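Local coordinates for putative cell adhesion protein (Bacteroides fragilis, PDB 4H40) that probably serves as a fimbrillin-like pilus subunit with a part in bacterial cell adhesion, at residues Val19-Ile27 / Leu43-Glu52; Tyr139-Thr150 / Pro175-Arg183. All blocks are in the same frame, centred on the assembly; numbering follows the deposited sequence.

Interaction 1: residues Val19-Ile27 / Leu43-Glu52; sequences VAGGYYPSI and LKDRPIFLLE
Tyr23 and Phe49 form a single antiparallel bridge, a hydrogen-bonded pair that lays the irregular loop 43-52 along the short strand 23-24 of this fimbrillin-like, all-beta chain. Both backbone bonds are 2.9 Å, Tyr23 N to Phe49 O and Phe49 N to Tyr23 O, with N-H...O angles of 159° and 157°.

Tyr24 can be followed outward from its backbone. CB lies 3.8 Å from Arg46 NH2, and CD1 then runs against Arg46 CB. At CE1 the ring edge meets Arg46 O in plane, at 3.5 Å. Ile48 CG1 covers one face and Leu43 CD1 the opposite face, 3.8 and 3.9 Å from the ring centroid, so CH-pi contacts clamp the ring from both sides. The tip, OH, ends beside Ile48 CD1. Leu43 and Arg46 are brought to this ring by a type I turn spanning the two.

Beyond it, the bent Arg46 side chain brings one face of its guanidinium against Ile27 CG1, offset toward the rim, and sends NH2 into a weak hydrogen bond with Pro25 O. Pro25 CG rests over the centre of the Phe49 ring. Tyr23 has chi1 at 77°, which puts CG between N and the carbonyl carbon, and the ring passes Phe49 CB over a face before OH donates to Glu52 OE2, 3.0 Å away on the anti side of the carboxylate.

Interaction 2: residues Tyr139-Thr150 / Pro175-Arg183; sequences YLLATDDRYTQT and PPIINQTAR
Ala142 and Ile178 form an antiparallel hydrogen-bonded pair, next to the non-hydrogen-bonded pair Leu141 and Asn179, so that strand 141-142 pairs with strand 177-190. Ala142 N to Ile178 O measures 2.9 Å and Ile178 N to Ala142 O 3.1 Å; the ladder runs on through Gln180 N to Leu140 O at 2.8 Å.

The tightly packed part surrounds these pairs, where most of the residues are buried. On the face of Ala142 and Ile178, Ile178 CG2 touches both Asp144 CB and Thr150 CG2, while Gln180 CG lies over Ala142 CB. On the other face, Leu141 CD2 touches the Asn179 amide. Gln180 bends at chi2 (-49°), which turns its amide back along the chain: NE2 donates to Ile178 O, reaching that oxygen from the opposite face to Ala142 N, and also to Asp144 OD2 at 2.9 Å. Asp144 is in turn gripped side-on by Arg146, NE to OD1 (2.7 Å, 175°) and NH2 to OD2. OD1 also accepts from Arg146 N, an Asx turn. This network probably favours an ionised carboxylate.

Waters bridge backbone and side-chain polar atoms across the seam. One molecule joins Leu140 N, Thr181 N and Asn179 OD1; another links Asp144 OD2 to Asn179 O; a third links Arg146 NH2 to Gln180 O. The looser side is at partly exposed Tyr139 and Arg183, where the Tyr139 ring meets Arg183 CG at its edge and its OH hydrogen-bonds to His254 ND1.

Strand 141-142 also pairs with strand 113-121, whereas strand 177-190 has 23-24, 251-257 and 296-305 as further neighbours.

Interactions 1 and 2 meet at Ile177. Strand 23-24 runs parallel to strand 177-190, and Ile177 probably bonds to both Tyr24 N (2.9 Å from its O) and Gly22 O (3.1 Å from its N), so the two contacts are joined directly through backbone bonds, with centres about 9 Å apart. Interaction 2 is the more interior: 11 of its 19 touching residues are buried and none is exposed, against 4 buried and 5 exposed of 15 in interaction 1. Their chemistry differs accordingly. The outer contact relies on one bridge and CH-pi packing of aromatic rings; the inner one combines a longer backbone ladder with a carboxylate-centred polar network and bridging waters.

Interaction 1: residues Val19-Ile27 / Leu43-Glu52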
loop_
_atom_site.group_PDB
_atom_site.type_symbol
_atom_site.label_atom_id
_atom_site.label_comp_id
_atom_site.label_asym_id
_atom_site.label_seq_id
_atom_site.Cartn_x
_atom_site.Cartn_y
_atom_site.Cartn_z
ATOM N N VAL B 19 -34.694 -16.017 20.648
ATOM C CA VAL B 19 -34.987 -15.398 19.358
ATOM C C VAL B 19 -33.722 -14.674 18.892
ATOM O O VAL B 19 -33.217 -13.795 19.592
ATOM C CB VAL B 19 -36.248 -14.493 19.454
ATOM C CG1 VAL B 19 -36.349 -13.513 18.287
ATOM C CG2 VAL B 19 -37.508 -15.351 19.541
ATOM N N ALA B 20 -33.201 -15.096 17.723
ATOM C CA ALA B 20 -31.992 -14.563 17.086
ATOM C C ALA B 20 -32.048 -13.044 16.896
ATOM O O ALA B 20 -33.089 -12.505 16.499
ATOM C CB ALA B 20 -31.772 -15.237 15.736
ATOM N N GLY B 21 -30.929 -12.383 17.197
ATOM C CA GLY B 21 -30.803 -10.938 17.078
ATOM C C GLY B 21 -29.946 -10.496 15.916
ATOM O O GLY B 21 -29.761 -9.297 15.708
ATOM N N GLY B 22 -29.430 -11.469 15.167
ATOM C CA GLY B 22 -28.596 -11.256 13.994
ATOM C C GLY B 22 -27.148 -10.967 14.312
ATOM O O GLY B 22 -26.674 -11.254 15.416
ATOM N N TYR B 23 -26.420 -10.441 13.325
ATOM C CA TYR B 23 -25.034 -10.083 13.552
ATOM C C TYR B 23 -24.638 -8.853 12.736
ATOM O O TYR B 23 -25.268 -8.526 11.728
ATOM C CB TYR B 23 -24.075 -11.265 13.285
ATOM C CG TYR B 23 -23.789 -11.568 11.830
ATOM C CD1 TYR B 23 -24.650 -12.359 11.081
ATOM C CD2 TYR B 23 -22.604 -11.160 11.238
ATOM C CE1 TYR B 23 -24.347 -12.724 9.769
ATOM C CE2 TYR B 23 -22.296 -11.498 9.920
ATOM C CZ TYR B 23 -23.179 -12.269 9.180
ATOM O OH TYR B 23 -22.874 -12.598 7.875
ATOM N N TYR B 24 -23.606 -8.150 13.223
ATOM C CA TYR B 24 -23.010 -7.034 12.524
ATOM C C TYR B 24 -21.861 -7.613 11.729
ATOM O O TYR B 24 -20.929 -8.182 12.327
ATOM C CB TYR B 24 -22.536 -5.947 13.493
ATOM C CG TYR B 24 -23.644 -5.150 14.129
ATOM C CD1 TYR B 24 -24.261 -4.109 13.442
ATOM C CD2 TYR B 24 -24.038 -5.395 15.443
ATOM C CE1 TYR B 24 -25.254 -3.340 14.036
ATOM C CE2 TYR B 24 -25.037 -4.636 16.049
ATOM C CZ TYR B 24 -25.650 -3.613 15.336
ATOM O OH TYR B 24 -26.636 -2.852 15.919
ATOM N N PRO B 25 -21.945 -7.603 10.382
ATOM C CA PRO B 25 -20.858 -8.193 9.586
ATOM C C PRO B 25 -19.594 -7.340 9.605
ATOM O O PRO B 25 -19.627 -6.141 9.894
ATOM C CB PRO B 25 -21.464 -8.247 8.183
ATOM C CG PRO B 25 -22.408 -7.108 8.163
ATOM C CD PRO B 25 -22.997 -7.033 9.518
ATOM N N SER B 26 -18.489 -7.958 9.261
ATOM C CA SER B 26 -17.190 -7.312 9.162
ATOM C C SER B 26 -17.211 -6.201 8.077
ATOM O O SER B 26 -17.802 -6.420 7.013
ATOM C CB SER B 26 -16.155 -8.375 8.825
ATOM O OG SER B 26 -14.879 -7.779 8.720
ATOM N N ILE B 27 -16.600 -5.020 8.354
ATOM C CA ILE B 27 -16.523 -3.886 7.415
ATOM C C ILE B 27 -15.077 -3.399 7.273
ATOM O O ILE B 27 -14.209 -3.783 8.047
ATOM C CB ILE B 27 -17.455 -2.700 7.805
ATOM C CG1 ILE B 27 -17.149 -2.134 9.205
ATOM C CG2 ILE B 27 -18.942 -3.011 7.597
ATOM C CD1 ILE B 27 -17.005 -0.586 9.214
ATOM N N LEU B 43 -21.930 1.610 15.748
ATOM C CA LEU B 43 -22.848 0.699 15.074
ATOM C C LEU B 43 -24.230 1.279 14.784
ATOM O O LEU B 43 -25.066 0.556 14.227
ATOM C CB LEU B 43 -23.024 -0.574 15.928
ATOM C CG LEU B 43 -21.786 -1.333 16.361
ATOM C CD1 LEU B 43 -22.176 -2.543 17.146
ATOM C CD2 LEU B 43 -20.912 -1.697 15.179
ATOM N N LYS B 44 -24.491 2.549 15.145
ATOM C CA LYS B 44 -25.827 3.136 14.967
ATOM C C LYS B 44 -26.358 2.970 13.521
ATOM O O LYS B 44 -27.473 2.462 13.368
ATOM C CB LYS B 44 -25.946 4.606 15.465
ATOM C CG LYS B 44 -25.044 5.647 14.812
ATOM C CD LYS B 44 -25.525 7.069 15.115
ATOM C CE LYS B 44 -24.892 8.103 14.214
ATOM N NZ LYS B 44 -25.491 9.449 14.420
ATOM N N ASP B 45 -25.546 3.290 12.488
ATOM C CA ASP B 45 -25.973 3.173 11.082
ATOM C C ASP B 45 -25.479 1.894 10.401
ATOM O O ASP B 45 -25.423 1.832 9.170
ATOM C CB ASP B 45 -25.495 4.389 10.279
ATOM C CG ASP B 45 -25.941 5.718 10.833
ATOM O OD1 ASP B 45 -27.032 5.771 11.454
ATOM O OD2 ASP B 45 -25.218 6.710 10.625
ATOM N N ARG B 46 -25.108 0.884 11.192
ATOM C CA ARG B 46 -24.625 -0.374 10.648
ATOM C C ARG B 46 -25.778 -1.337 10.458
ATOM O O ARG B 46 -26.613 -1.471 11.363
ATOM C CB ARG B 46 -23.549 -0.984 11.549
ATOM C CG ARG B 46 -22.204 -0.267 11.446
ATOM C CD ARG B 46 -21.272 -0.868 10.415
ATOM N NE ARG B 46 -21.017 -2.288 10.640
ATOM C CZ ARG B 46 -20.025 -2.755 11.387
ATOM N NH1 ARG B 46 -19.210 -1.918 12.020
ATOM N NH2 ARG B 46 -19.850 -4.060 11.523
ATOM N N PRO B 47 -25.879 -1.989 9.275
ATOM C CA PRO B 47 -26.974 -2.954 9.083
ATOM C C PRO B 47 -26.676 -4.269 9.779
ATOM O O PRO B 47 -25.508 -4.678 9.918
ATOM C CB PRO B 47 -27.057 -3.132 7.570
ATOM C CG PRO B 47 -25.772 -2.595 7.002
ATOM C CD PRO B 47 -24.978 -1.935 8.098
ATOM N N ILE B 48 -27.751 -4.927 10.211
ATOM C CA ILE B 48 -27.691 -6.225 10.864
ATOM C C ILE B 48 -28.107 -7.285 9.854
ATOM O O ILE B 48 -29.162 -7.158 9.223
ATOM C CB ILE B 48 -28.581 -6.230 12.139
ATOM C CG1 ILE B 48 -27.998 -5.269 13.175
ATOM C CG2 ILE B 48 -28.719 -7.632 12.736
ATOM C CD1 ILE B 48 -28.964 -4.579 13.951
ATOM N N PHE B 49 -27.282 -8.326 9.705
ATOM C CA PHE B 49 -27.562 -9.460 8.842
ATOM C C PHE B 49 -28.170 -10.573 9.660
ATOM O O PHE B 49 -28.019 -10.581 10.879
ATOM C CB PHE B 49 -26.278 -9.949 8.167
ATOM C CG PHE B 49 -25.739 -9.099 7.041
ATOM C CD1 PHE B 49 -26.325 -7.878 6.722
ATOM C CD2 PHE B 49 -24.616 -9.501 6.322
ATOM C CE1 PHE B 49 -25.790 -7.067 5.721
ATOM C CE2 PHE B 49 -24.101 -8.700 5.291
ATOM C CZ PHE B 49 -24.695 -7.485 4.997
ATOM N N LEU B 50 -28.865 -11.519 8.999
ATOM C CA LEU B 50 -29.422 -12.680 9.692
ATOM C C LEU B 50 -28.297 -13.624 9.963
ATOM O O LEU B 50 -27.395 -13.709 9.123
ATOM C CB LEU B 50 -30.487 -13.399 8.854
ATOM C CG LEU B 50 -31.706 -12.656 8.357
ATOM C CD1 LEU B 50 -32.505 -13.561 7.451
ATOM C CD2 LEU B 50 -32.584 -12.198 9.501
ATOM N N LEU B 51 -28.346 -14.366 11.088
ATOM C CA LEU B 51 -27.332 -15.376 11.388
ATOM C C LEU B 51 -27.344 -16.376 10.243
ATOM O O LEU B 51 -28.421 -16.702 9.746
ATOM C CB LEU B 51 -27.611 -16.054 12.745
ATOM C CG LEU B 51 -27.655 -15.133 13.971
ATOM C CD1 LEU B 51 -28.122 -15.878 15.214
ATOM C CD2 LEU B 51 -26.302 -14.479 14.222
ATOM N N GLU B 52 -26.183 -16.786 9.755
ATOM C CA GLU B 52 -26.108 -17.681 8.595
ATOM C C GLU B 52 -26.729 -19.061 8.887
ATOM O O GLU B 52 -26.548 -19.631 9.962
ATOM C CB GLU B 52 -24.663 -17.824 8.068
ATOM C CG GLU B 52 -24.028 -16.516 7.580
ATOM C CD GLU B 52 -24.777 -15.718 6.519
ATOM O OE1 GLU B 52 -25.329 -16.346 5.585
ATOM O OE2 GLU B 52 -24.799 -14.465 6.612
#

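Interaction 2: residues Tyr139-Thr150 / Pro175-Arg183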
loop_
_atom_site.group_PDB
_atom_site.type_symbol
_atom_site.label_atom_id
_atom_site.label_comp_id
_atom_site.label_asym_id
_atom_site.label_seq_id
_atom_site.Cartn_x
_atom_site.Cartn_y
_atom_site.Cartn_z
ATOM N N TYR B 139 -13.334 -17.507 12.438
ATOM C CA TYR B 139 -14.197 -16.389 12.805
ATOM C C TYR B 139 -14.931 -16.732 14.060
ATOM O O TYR B 139 -15.245 -17.898 14.268
ATOM C CB TYR B 139 -15.199 -16.035 11.692
ATOM C CG TYR B 139 -14.556 -15.682 10.382
ATOM C CD1 TYR B 139 -13.807 -14.517 10.242
ATOM C CD2 TYR B 139 -14.689 -16.510 9.272
ATOM C CE1 TYR B 139 -13.205 -14.189 9.029
ATOM C CE2 TYR B 139 -14.121 -16.167 8.040
ATOM C CZ TYR B 139 -13.361 -15.020 7.934
ATOM O OH TYR B 139 -12.761 -14.720 6.746
ATOM N N LEU B 140 -15.173 -15.722 14.915
ATOM C CA LEU B 140 -15.952 -15.877 16.130
ATOM C C LEU B 140 -16.791 -14.654 16.355
ATOM O O LEU B 140 -16.283 -13.553 16.576
ATOM C CB LEU B 140 -15.135 -16.205 17.393
ATOM C CG LEU B 140 -15.989 -16.320 18.666
ATOM C CD1 LEU B 140 -16.520 -17.732 18.889
ATOM C CD2 LEU B 140 -15.256 -15.779 19.862
ATOM N N LEU B 141 -18.098 -14.865 16.270
ATOM C CA LEU B 141 -19.098 -13.862 16.557
ATOM C C LEU B 141 -19.455 -14.024 18.000
ATOM O O LEU B 141 -19.554 -15.155 18.475
ATOM C CB LEU B 141 -20.332 -14.028 15.669
ATOM C CG LEU B 141 -20.201 -13.770 14.175
ATOM C CD1 LEU B 141 -21.503 -14.062 13.504
ATOM C CD2 LEU B 141 -19.858 -12.326 13.889
ATOM N N ALA B 142 -19.592 -12.929 18.721
ATOM C CA ALA B 142 -19.894 -12.998 20.144
ATOM C C ALA B 142 -20.447 -11.677 20.662
ATOM O O ALA B 142 -20.542 -10.685 19.928
ATOM C CB ALA B 142 -18.618 -13.348 20.917
ATOM N N THR B 143 -20.799 -11.685 21.940
ATOM C CA THR B 143 -21.223 -10.548 22.744
ATOM C C THR B 143 -20.011 -9.612 22.854
ATOM O O THR B 143 -18.895 -10.078 23.098
ATOM C CB THR B 143 -21.681 -11.081 24.121
ATOM O OG1 THR B 143 -22.780 -11.982 23.950
ATOM C CG2 THR B 143 -22.058 -9.982 25.079
ATOM N N ASP B 144 -20.210 -8.316 22.641
ATOM C CA ASP B 144 -19.118 -7.355 22.730
ATOM C C ASP B 144 -19.521 -6.206 23.611
ATOM O O ASP B 144 -20.479 -5.496 23.294
ATOM C CB ASP B 144 -18.715 -6.853 21.345
ATOM C CG ASP B 144 -17.244 -6.565 21.202
ATOM O OD1 ASP B 144 -16.734 -5.716 21.953
ATOM O OD2 ASP B 144 -16.609 -7.170 20.320
ATOM N N ASP B 145 -18.789 -6.008 24.717
ATOM C CA ASP B 145 -19.098 -4.941 25.661
ATOM C C ASP B 145 -18.562 -3.583 25.187
ATOM O O ASP B 145 -18.863 -2.556 25.804
ATOM C CB ASP B 145 -18.564 -5.299 27.048
ATOM C CG ASP B 145 -19.430 -6.269 27.852
ATOM O OD1 ASP B 145 -20.558 -6.587 27.398
ATOM O OD2 ASP B 145 -18.984 -6.694 28.953
ATOM N N ARG B 146 -17.830 -3.564 24.061
ATOM C CA ARG B 146 -17.280 -2.329 23.504
ATOM C C ARG B 146 -18.383 -1.455 22.908
ATOM O O ARG B 146 -18.209 -0.242 22.849
ATOM C CB ARG B 146 -16.190 -2.619 22.453
ATOM C CG ARG B 146 -14.863 -3.051 23.068
ATOM C CD ARG B 146 -13.867 -3.568 22.032
ATOM N NE ARG B 146 -14.191 -4.924 21.570
ATOM C CZ ARG B 146 -13.351 -5.738 20.937
ATOM N NH1 ARG B 146 -12.102 -5.359 20.694
ATOM N NH2 ARG B 146 -13.751 -6.938 20.549
ATOM N N TYR B 147 -19.505 -2.053 22.473
ATOM C CA TYR B 147 -20.617 -1.308 21.863
ATOM C C TYR B 147 -21.894 -1.609 22.590
ATOM O O TYR B 147 -22.076 -2.732 23.056
ATOM C CB TYR B 147 -20.766 -1.615 20.362
ATOM C CG TYR B 147 -19.440 -1.772 19.653
ATOM C CD1 TYR B 147 -18.672 -0.662 19.317
ATOM C CD2 TYR B 147 -18.907 -3.034 19.402
ATOM C CE1 TYR B 147 -17.418 -0.801 18.725
ATOM C CE2 TYR B 147 -17.652 -3.186 18.815
ATOM C CZ TYR B 147 -16.910 -2.065 18.477
ATOM O OH TYR B 147 -15.675 -2.209 17.888
ATOM N N THR B 148 -22.776 -0.613 22.707
ATOM C CA THR B 148 -24.028 -0.741 23.457
ATOM C C THR B 148 -24.986 -1.737 22.803
ATOM O O THR B 148 -25.660 -2.506 23.506
ATOM C CB THR B 148 -24.702 0.634 23.649
ATOM O OG1 THR B 148 -25.016 1.206 22.378
ATOM C CG2 THR B 148 -23.840 1.604 24.434
ATOM N N GLN B 149 -25.021 -1.740 21.462
ATOM C CA GLN B 149 -25.914 -2.573 20.657
ATOM C C GLN B 149 -25.682 -4.084 20.883
ATOM O O GLN B 149 -26.649 -4.864 20.883
ATOM C CB GLN B 149 -25.745 -2.222 19.163
ATOM C CG GLN B 149 -26.271 -0.833 18.765
ATOM C CD GLN B 149 -25.279 0.312 18.922
ATOM O OE1 GLN B 149 -24.093 0.141 19.260
ATOM N NE2 GLN B 149 -25.743 1.517 18.634
ATOM N N THR B 150 -24.400 -4.465 21.103
ATOM C CA THR B 150 -23.896 -5.831 21.239
ATOM C C THR B 150 -23.516 -6.207 22.689
ATOM O O THR B 150 -23.193 -7.372 22.960
ATOM C CB THR B 150 -22.681 -6.024 20.307
ATOM O OG1 THR B 150 -21.608 -5.174 20.719
ATOM C CG2 THR B 150 -23.012 -5.754 18.868
ATOM N N PRO B 175 -29.461 -10.152 21.793
ATOM C CA PRO B 175 -28.937 -8.958 21.127
ATOM C C PRO B 175 -28.093 -9.356 19.894
ATOM O O PRO B 175 -27.680 -10.520 19.795
ATOM C CB PRO B 175 -28.087 -8.285 22.217
ATOM C CG PRO B 175 -28.169 -9.187 23.441
ATOM C CD PRO B 175 -28.650 -10.500 22.980
ATOM N N PRO B 176 -27.851 -8.464 18.910
ATOM C CA PRO B 176 -26.991 -8.871 17.790
ATOM C C PRO B 176 -25.556 -9.144 18.285
ATOM O O PRO B 176 -25.157 -8.666 19.352
ATOM C CB PRO B 176 -27.062 -7.687 16.824
ATOM C CG PRO B 176 -27.475 -6.524 17.647
ATOM C CD PRO B 176 -28.258 -7.044 18.810
ATOM N N ILE B 177 -24.806 -9.983 17.544
ATOM C CA ILE B 177 -23.426 -10.327 17.884
ATOM C C ILE B 177 -22.491 -9.725 16.808
ATOM O O ILE B 177 -22.941 -9.259 15.772
ATOM C CB ILE B 177 -23.243 -11.853 18.142
ATOM C CG1 ILE B 177 -23.682 -12.729 16.934
ATOM C CG2 ILE B 177 -23.948 -12.268 19.450
ATOM C CD1 ILE B 177 -23.650 -14.293 17.175
ATOM N N ILE B 178 -21.213 -9.654 17.088
ATOM C CA ILE B 178 -20.234 -9.000 16.222
ATOM C C ILE B 178 -18.939 -9.784 16.303
ATOM O O ILE B 178 -18.726 -10.537 17.267
ATOM C CB ILE B 178 -20.105 -7.502 16.668
ATOM C CG1 ILE B 178 -19.277 -6.635 15.699
ATOM C CG2 ILE B 178 -19.708 -7.345 18.152
ATOM C CD1 ILE B 178 -19.582 -5.185 15.750
ATOM N N ASN B 179 -18.096 -9.637 15.279
ATOM C CA ASN B 179 -16.815 -10.333 15.108
ATOM C C ASN B 179 -15.769 -9.956 16.135
ATOM O O ASN B 179 -15.533 -8.772 16.400
ATOM C CB ASN B 179 -16.250 -10.059 13.724
ATOM C CG ASN B 179 -16.888 -10.899 12.676
ATOM O OD1 ASN B 179 -16.647 -12.112 12.597
ATOM N ND2 ASN B 179 -17.768 -10.278 11.915
ATOM N N GLN B 180 -15.090 -10.986 16.636
ATOM C CA GLN B 180 -14.027 -10.853 17.625
ATOM C C GLN B 180 -12.670 -10.852 16.981
ATOM O O GLN B 180 -11.701 -10.433 17.613
ATOM C CB GLN B 180 -14.127 -11.976 18.678
ATOM C CG GLN B 180 -15.435 -11.939 19.483
ATOM C CD GLN B 180 -15.751 -10.567 20.025
ATOM O OE1 GLN B 180 -15.082 -10.054 20.923
ATOM N NE2 GLN B 180 -16.723 -9.906 19.429
ATOM N N THR B 181 -12.610 -11.258 15.711
ATOM C CA THR B 181 -11.361 -11.326 14.965
ATOM C C THR B 181 -11.356 -10.373 13.773
ATOM O O THR B 181 -12.396 -9.851 13.362
ATOM C CB THR B 181 -11.071 -12.771 14.460
ATOM O OG1 THR B 181 -11.891 -13.055 13.357
ATOM C CG2 THR B 181 -11.291 -13.812 15.477
ATOM N N ALA B 182 -10.172 -10.196 13.185
ATOM C CA ALA B 182 -10.025 -9.448 11.963
ATOM C C ALA B 182 -10.272 -10.419 10.820
ATOM O O ALA B 182 -10.304 -11.640 11.032
ATOM C CB ALA B 182 -8.618 -8.861 11.888
ATOM N N ARG B 183 -10.447 -9.897 9.617
ATOM C CA ARG B 183 -10.653 -10.688 8.422
ATOM C C ARG B 183 -9.758 -10.171 7.322
ATOM O O ARG B 183 -9.636 -8.962 7.144
ATOM C CB ARG B 183 -12.122 -10.625 7.999
ATOM C CG ARG B 183 -12.413 -11.420 6.738
ATOM C CD ARG B 183 -13.867 -11.372 6.374
ATOM N NE ARG B 183 -14.040 -11.493 4.937
ATOM C CZ ARG B 183 -14.771 -12.431 4.353
ATOM N NH1 ARG B 183 -15.416 -13.335 5.088
ATOM N NH2 ARG B 183 -14.879 -12.467 3.030
HETATM O O HOH W 1 -14.539 -12.895 14.022
HETATM O O HOH W 2 -15.769 -6.357 17.667
HETATM O O HOH W 3 -11.716 -9.034 19.980
HETATM O O HOH W 4 -24.849 -9.263 21.880
#